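PDB 4BU0: S-M checkpoint control protein rad4 from Schizosaccharomyces pombe, which is essential for DNA replication and for the checkpoint coupling S and M phases, its tandem BRCT domains binding phosphorylated Crb2. Local coordinates for residues V165-Q170 with N175-P180. Residues are numbered along the deposited sequence; the frame is centred on the assembly and turned at random.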
loop_
_atom_site.group_PDB
_atom_site.type_symbol
_atom_site.label_atom_id
_atom_site.label_comp_id
_atom_site.label_asym_id
_atom_site.label_seq_id
_atom_site.Cartn_x
_atom_site.Cartn_y
_atom_site.Cartn_z
ATOM N N VAL A 165 -9.752 -4.930 -13.929
ATOM C CA VAL A 165 -10.253 -4.078 -12.866
ATOM C C VAL A 165 -10.537 -4.863 -11.557
ATOM O O VAL A 165 -10.575 -4.273 -10.484
ATOM C CB VAL A 165 -11.460 -3.235 -13.331
ATOM C CG1 VAL A 165 -12.691 -4.109 -13.585
ATOM C CG2 VAL A 165 -11.748 -2.084 -12.366
ATOM N N GLU A 166 -10.728 -6.187 -11.649
ATOM C CA GLU A 166 -10.959 -7.000 -10.460
ATOM C C GLU A 166 -9.797 -6.874 -9.471
ATOM O O GLU A 166 -9.997 -6.989 -8.269
ATOM C CB GLU A 166 -11.155 -8.450 -10.897
ATOM C CG GLU A 166 -11.682 -9.383 -9.810
ATOM C CD GLU A 166 -13.047 -9.092 -9.204
ATOM O OE1 GLU A 166 -13.806 -8.251 -9.736
ATOM O OE2 GLU A 166 -13.303 -9.648 -8.112
ATOM N N TRP A 167 -8.590 -6.546 -9.967
ATOM C CA TRP A 167 -7.474 -6.284 -9.055
ATOM C C TRP A 167 -7.819 -5.157 -8.088
ATOM O O TRP A 167 -7.522 -5.223 -6.895
ATOM C CB TRP A 167 -6.212 -5.904 -9.854
ATOM C CG TRP A 167 -5.151 -5.280 -8.986
ATOM C CD1 TRP A 167 -4.260 -5.936 -8.178
ATOM C CD2 TRP A 167 -4.891 -3.877 -8.817
ATOM N NE1 TRP A 167 -3.495 -5.025 -7.479
ATOM C CE2 TRP A 167 -3.871 -3.751 -7.847
ATOM C CE3 TRP A 167 -5.435 -2.712 -9.395
ATOM C CZ2 TRP A 167 -3.397 -2.503 -7.421
ATOM C CZ3 TRP A 167 -4.961 -1.475 -8.984
ATOM C CH2 TRP A 167 -3.954 -1.379 -8.009
ATOM N N LEU A 168 -8.400 -4.085 -8.644
ATOM C CA LEU A 168 -8.756 -2.951 -7.827
ATOM C C LEU A 168 -9.851 -3.290 -6.830
ATOM O O LEU A 168 -9.731 -2.945 -5.648
ATOM C CB LEU A 168 -9.213 -1.806 -8.758
ATOM C CG LEU A 168 -9.679 -0.521 -8.038
ATOM C CD1 LEU A 168 -8.540 0.123 -7.248
ATOM C CD2 LEU A 168 -10.223 0.488 -9.065
ATOM N N TRP A 169 -10.886 -3.962 -7.291
ATOM C CA TRP A 169 -11.971 -4.265 -6.394
ATOM C C TRP A 169 -11.551 -5.198 -5.278
ATOM O O TRP A 169 -11.898 -4.969 -4.176
ATOM C CB TRP A 169 -13.183 -4.799 -7.150
ATOM C CG TRP A 169 -13.664 -3.958 -8.312
ATOM C CD1 TRP A 169 -14.071 -4.430 -9.495
ATOM C CD2 TRP A 169 -13.803 -2.536 -8.378
ATOM N NE1 TRP A 169 -14.433 -3.403 -10.314
ATOM C CE2 TRP A 169 -14.269 -2.236 -9.638
ATOM C CE3 TRP A 169 -13.565 -1.496 -7.502
ATOM C CZ2 TRP A 169 -14.495 -0.943 -10.038
ATOM C CZ3 TRP A 169 -13.802 -0.232 -7.925
ATOM C CH2 TRP A 169 -14.239 0.016 -9.169
ATOM N N GLN A 170 -10.803 -6.233 -5.627
ATOM C CA GLN A 170 -10.389 -7.153 -4.567
ATOM C C GLN A 170 -9.356 -6.515 -3.626
ATOM O O GLN A 170 -9.343 -6.860 -2.444
ATOM C CB GLN A 170 -9.867 -8.468 -5.157
ATOM C CG GLN A 170 -11.027 -9.286 -5.729
ATOM C CD GLN A 170 -10.643 -10.742 -5.961
ATOM O OE1 GLN A 170 -9.751 -11.297 -5.300
ATOM N NE2 GLN A 170 -11.318 -11.370 -6.925
ATOM N N ASN A 175 -8.191 -4.484 1.769
ATOM C CA ASN A 175 -7.451 -3.389 2.407
ATOM C C ASN A 175 -5.948 -3.556 2.191
ATOM O O ASN A 175 -5.126 -3.274 3.086
ATOM C CB ASN A 175 -7.780 -3.287 3.915
ATOM C CG ASN A 175 -9.231 -3.008 4.194
ATOM O OD1 ASN A 175 -9.912 -3.779 4.872
ATOM N ND2 ASN A 175 -9.736 -1.894 3.678
ATOM N N ALA A 176 -5.556 -4.062 1.009
ATOM C CA ALA A 176 -4.151 -4.274 0.684
ATOM C C ALA A 176 -4.024 -4.424 -0.802
ATOM O O ALA A 176 -4.933 -4.984 -1.445
ATOM C CB ALA A 176 -3.611 -5.526 1.371
ATOM N N VAL A 177 -2.890 -3.975 -1.346
ATOM C CA VAL A 177 -2.562 -4.195 -2.748
ATOM C C VAL A 177 -2.320 -5.663 -2.945
ATOM O O VAL A 177 -1.470 -6.252 -2.252
ATOM C CB VAL A 177 -1.305 -3.396 -3.146
ATOM C CG1 VAL A 177 -0.815 -3.771 -4.561
ATOM C CG2 VAL A 177 -1.582 -1.897 -3.041
ATOM N N LEU A 178 -3.051 -6.262 -3.886
ATOM C CA LEU A 178 -2.847 -7.678 -4.216
ATOM C C LEU A 178 -1.909 -7.811 -5.403
ATOM O O LEU A 178 -1.766 -6.892 -6.213
ATOM C CB LEU A 178 -4.176 -8.379 -4.498
ATOM C CG LEU A 178 -5.168 -8.284 -3.337
ATOM C CD1 LEU A 178 -6.533 -8.903 -3.716
ATOM C CD2 LEU A 178 -4.614 -8.931 -2.060
ATOM N N GLU A 179 -1.264 -8.972 -5.522
ATOM C CA GLU A 179 -0.280 -9.214 -6.573
ATOM C C GLU A 179 -0.964 -9.312 -7.937
ATOM O O GLU A 179 -2.098 -9.805 -8.056
ATOM C CB GLU A 179 0.568 -10.451 -6.253
ATOM C CG GLU A 179 1.586 -10.123 -5.174
ATOM C CD GLU A 179 2.423 -11.317 -4.757
ATOM O OE1 GLU A 179 3.134 -11.873 -5.628
ATOM O OE2 GLU A 179 2.336 -11.726 -3.576
ATOM N N PRO A 180 -0.259 -8.849 -8.988
ATOM C CA PRO A 180 -0.897 -8.718 -10.311
ATOM C C PRO A 180 -1.123 -10.021 -11.072
ATOM O O PRO A 180 -2.016 -10.054 -11.914
ATOM C CB PRO A 180 0.108 -7.842 -11.091
ATOM C CG PRO A 180 1.462 -8.212 -10.471
ATOM C CD PRO A 180 1.106 -8.277 -8.985
#
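The signature tryptophan of the second BRCT domain, W167 on the C-terminal helix 166-174, joins that helix to the chain that doubles back along it. NE1 gives its hydrogen to L178 O at 2.8 Å; the oxygen lies close to the ring plane, but the bond is bent, with an N-H...O angle of 138°. With CG anti to the backbone N (chi1 165°), the indole swings its pyrrole edge toward 175-180. Farther round the rim, on the six-membered ring, CZ2 of W167 lies 4.1 Å from CG1 of V177. This return follows a Schellman motif at N175, where positive phi ends the helix, and it runs extended between helix 166-174 and helix 55-63 of the first BRCT domain, which A176 and E179 touch. S171, the serine of the BRCT W-x-x-x-C/S pattern, ties the same two elements, its OG bonding W167 O and L178 N. Replacing the indole by the methyl of an alanine would probably leave L178 O without this donor and open a gap beside V177 and H141, whose ring stacks on it. One turn along the helix, the methyl CD1 of L178 packs 3.7 Å from CB of Q170, whose amide NE2 turns instead to E166 OE2.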